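Local atomic coordinates of arginine kinase (Anthopleura japonica, PDB entry 4RF6), a protein that catalyses the reversible transfer of a phosphoryl group from ATP to L-arginine, yielding phosphoarginine and ADP, with two tandem kinase units in one chain. Residues Arg125-Ser129 / Val290-Ile294. Numbering follows the deposited sequence.
Sequences RYIRS and VHVKI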
ATOM      1  N   ARG A 125       8.343   9.150   0.698  1.00 18.11           N
ATOM      2  CA  ARG A 125       8.579  10.085  -0.393  1.00 17.23           C
ATOM      3  C   ARG A 125       9.114   9.391  -1.643  1.00 20.10           C
ATOM      4  O   ARG A 125       9.001   9.926  -2.753  1.00 19.97           O
ATOM      5  CB  ARG A 125       9.571  11.173   0.036  1.00 19.19           C
ATOM      6  CG  ARG A 125       9.098  12.077   1.179  1.00 20.86           C
ATOM      7  CD  ARG A 125      10.213  13.034   1.600  1.00 19.16           C
ATOM      8  NE  ARG A 125       9.784  13.981   2.624  1.00 21.04           N
ATOM      9  CZ  ARG A 125       9.270  15.179   2.362  1.00 21.38           C
ATOM     10  NH1 ARG A 125       9.121  15.582   1.104  1.00 18.20           N
ATOM     11  NH2 ARG A 125       8.905  15.976   3.355  1.00 21.72           N
ATOM     12  N   TYR A 126       9.694   8.203  -1.470  1.00 20.57           N
ATOM     13  CA  TYR A 126      10.348   7.504  -2.575  1.00 21.53           C
ATOM     14  C   TYR A 126      10.023   6.014  -2.640  1.00 23.07           C
ATOM     15  O   TYR A 126       9.628   5.500  -3.689  1.00 22.17           O
ATOM     16  CB  TYR A 126      11.870   7.697  -2.497  1.00 21.49           C
ATOM     17  CG  TYR A 126      12.265   9.150  -2.465  1.00 25.59           C
ATOM     18  CD1 TYR A 126      12.259   9.911  -3.626  1.00 29.26           C
ATOM     19  CD2 TYR A 126      12.616   9.767  -1.274  1.00 24.20           C
ATOM     20  CE1 TYR A 126      12.602  11.246  -3.603  1.00 30.64           C
ATOM     21  CE2 TYR A 126      12.959  11.106  -1.237  1.00 26.96           C
ATOM     22  CZ  TYR A 126      12.952  11.839  -2.407  1.00 32.46           C
ATOM     23  OH  TYR A 126      13.297  13.171  -2.387  1.00 36.87           O
ATOM     24  N   ILE A 127      10.200   5.330  -1.515  1.00 21.53           N
ATOM     25  CA  ILE A 127      10.051   3.882  -1.456  1.00 19.44           C
ATOM     26  C   ILE A 127       8.585   3.514  -1.224  1.00 20.77           C
ATOM     27  O   ILE A 127       7.902   4.133  -0.401  1.00 21.22           O
ATOM     28  CB  ILE A 127      10.965   3.282  -0.356  1.00 25.90           C
ATOM     29  CG1 ILE A 127      12.436   3.580  -0.667  1.00 18.92           C
ATOM     30  CG2 ILE A 127      10.739   1.787  -0.209  1.00 24.81           C
ATOM     31  CD1 ILE A 127      13.404   3.194   0.451  1.00 20.35           C
ATOM     32  N   ARG A 128       8.096   2.520  -1.962  1.00 19.57           N
ATOM     33  CA  ARG A 128       6.683   2.173  -1.909  1.00 20.89           C
ATOM     34  C   ARG A 128       6.426   0.868  -1.169  1.00 19.56           C
ATOM     35  O   ARG A 128       5.408   0.722  -0.484  1.00 17.57           O
ATOM     36  CB  ARG A 128       6.094   2.126  -3.323  1.00 24.93           C
ATOM     37  CG  ARG A 128       6.015   3.498  -3.976  1.00 29.94           C
ATOM     38  CD  ARG A 128       5.465   3.437  -5.387  1.00 33.50           C
ATOM     39  NE  ARG A 128       5.231   4.781  -5.913  1.00 35.60           N
ATOM     40  CZ  ARG A 128       4.450   5.055  -6.950  1.00 34.18           C
ATOM     41  NH1 ARG A 128       3.818   4.077  -7.584  1.00 29.52           N
ATOM     42  NH2 ARG A 128       4.297   6.310  -7.350  1.00 36.20           N
ATOM     43  N   SER A 129       7.350  -0.078  -1.292  1.00 19.36           N
ATOM     44  CA  SER A 129       7.158  -1.383  -0.672  1.00 21.61           C
ATOM     45  C   SER A 129       8.466  -2.147  -0.531  1.00 20.81           C
ATOM     46  O   SER A 129       9.429  -1.896  -1.257  1.00 20.93           O
ATOM     47  CB  SER A 129       6.149  -2.212  -1.473  1.00 21.87           C
ATOM     48  OG  SER A 129       6.608  -2.429  -2.798  1.00 23.33           O
ATOM     49  N   VAL A 290      12.711  -4.100  -3.328  1.00 18.38           N
ATOM     50  CA  VAL A 290      12.176  -2.812  -2.894  1.00 18.75           C
ATOM     51  C   VAL A 290      11.632  -2.071  -4.113  1.00 17.40           C
ATOM     52  O   VAL A 290      12.324  -1.950  -5.123  1.00 18.90           O
ATOM     53  CB  VAL A 290      13.276  -1.958  -2.209  1.00 22.82           C
ATOM     54  CG1 VAL A 290      12.826  -0.513  -2.037  1.00 22.41           C
ATOM     55  CG2 VAL A 290      13.661  -2.553  -0.869  1.00 23.07           C
ATOM     56  N   HIS A 291      10.390  -1.604  -4.034  1.00 20.20           N
ATOM     57  CA  HIS A 291       9.860  -0.737  -5.079  1.00 21.48           C
ATOM     58  C   HIS A 291      10.118   0.724  -4.720  1.00 22.24           C
ATOM     59  O   HIS A 291       9.684   1.200  -3.669  1.00 22.46           O
ATOM     60  CB  HIS A 291       8.372  -0.989  -5.305  1.00 23.59           C
ATOM     61  CG  HIS A 291       8.078  -2.308  -5.948  1.00 24.74           C
ATOM     62  ND1 HIS A 291       6.839  -2.631  -6.459  1.00 28.26           N
ATOM     63  CD2 HIS A 291       8.866  -3.389  -6.158  1.00 24.80           C
ATOM     64  CE1 HIS A 291       6.879  -3.853  -6.960  1.00 29.33           C
ATOM     65  NE2 HIS A 291       8.098  -4.335  -6.789  1.00 24.54           N
ATOM     66  N   VAL A 292      10.838   1.428  -5.588  1.00 22.41           N
ATOM     67  CA  VAL A 292      11.260   2.794  -5.294  1.00 21.43           C
ATOM     68  C   VAL A 292      11.155   3.681  -6.533  1.00 24.88           C
ATOM     69  O   VAL A 292      11.435   3.241  -7.651  1.00 26.19           O
ATOM     70  CB  VAL A 292      12.693   2.824  -4.712  1.00 21.28           C
ATOM     71  CG1 VAL A 292      13.713   2.345  -5.742  1.00 24.02           C
ATOM     72  CG2 VAL A 292      13.045   4.218  -4.221  1.00 21.10           C
ATOM     73  N   LYS A 293      10.735   4.927  -6.330  1.00 22.86           N
ATOM     74  CA  LYS A 293      10.558   5.864  -7.433  1.00 26.91           C
ATOM     75  C   LYS A 293      11.799   6.727  -7.592  1.00 27.66           C
ATOM     76  O   LYS A 293      12.035   7.645  -6.800  1.00 28.36           O
ATOM     77  CB  LYS A 293       9.339   6.751  -7.183  1.00 30.84           C
ATOM     78  CG  LYS A 293       9.053   7.767  -8.278  1.00 36.76           C
ATOM     79  CD  LYS A 293       7.596   8.198  -8.217  1.00 42.87           C
ATOM     80  CE  LYS A 293       7.183   9.021  -9.432  1.00 47.55           C
ATOM     81  NZ  LYS A 293       7.774  10.386  -9.438  1.00 49.26           N
ATOM     82  N   ILE A 294      12.595   6.424  -8.612  1.00 33.83           N
ATOM     83  CA  ILE A 294      13.857   7.122  -8.835  1.00 35.92           C
ATOM     84  C   ILE A 294      14.099   7.494 -10.311  1.00 36.52           C
ATOM     85  O   ILE A 294      15.117   7.110 -10.891  1.00 36.10           O
ATOM     86  CB  ILE A 294      15.043   6.285  -8.295  1.00 36.59           C
ATOM     87  CG1 ILE A 294      14.920   4.828  -8.749  1.00 36.15           C
ATOM     88  CG2 ILE A 294      15.098   6.338  -6.767  1.00 37.23           C
ATOM     89  CD1 ILE A 294      16.080   3.935  -8.307  1.00 37.81           C
TER
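R125 opens the approach to the strand without touching 290-294; its long, charged side chain instead forms a salt bridge with D411, in the second repeat of the chain. At Y126 the pairing begins: its carbonyl O accepts a hydrogen bond from K293 N (2.9 Å). The Y126 side chain touches E362, K363 and I366 of helix 344-370, an apolar ring with a polar hydroxyl suiting a half-exposed place, and Y126 CB lies 4.1 Å from V292 CG2. I127 is the buried residue of the segment. It sits opposite V292 in an antiparallel non-hydrogen-bonded pair, CA to CA 4.2 Å, and its branched side chain packs I127 CG1 on V292 CG2 (3.7 Å) and I127 CG2 on V290 CG1 (3.6 Å). These three aliphatic side chains share the apolar side of the sheet, where I127 also meets V355 of helix 344-370. At R128 the regular pairing breaks. R128 N donates to H291 O (2.7 Å), yet H291 N donates to S129 O (3.0 Å), so two residues face one. The helix-like psi of R128 (-34°) accommodates the extra residue, and the long R128 side chain reaches K293, with R128 NH2 3.9 Å from K293 CD, while its guanidinium also makes weak, long ion pairs with E327 and D328. S129 puts a small hydroxyl beside the imidazole-bearing residue, S129 OG 3.4 Å from H291 CB, on the polar side of the sheet. The arrangement is a classic beta bulge, joining central strands 127-136 and 286-293 of the antiparallel sheet of the phosphagen kinase catalytic domain, where S129, V290 and H291 form part of the predicted ATP site.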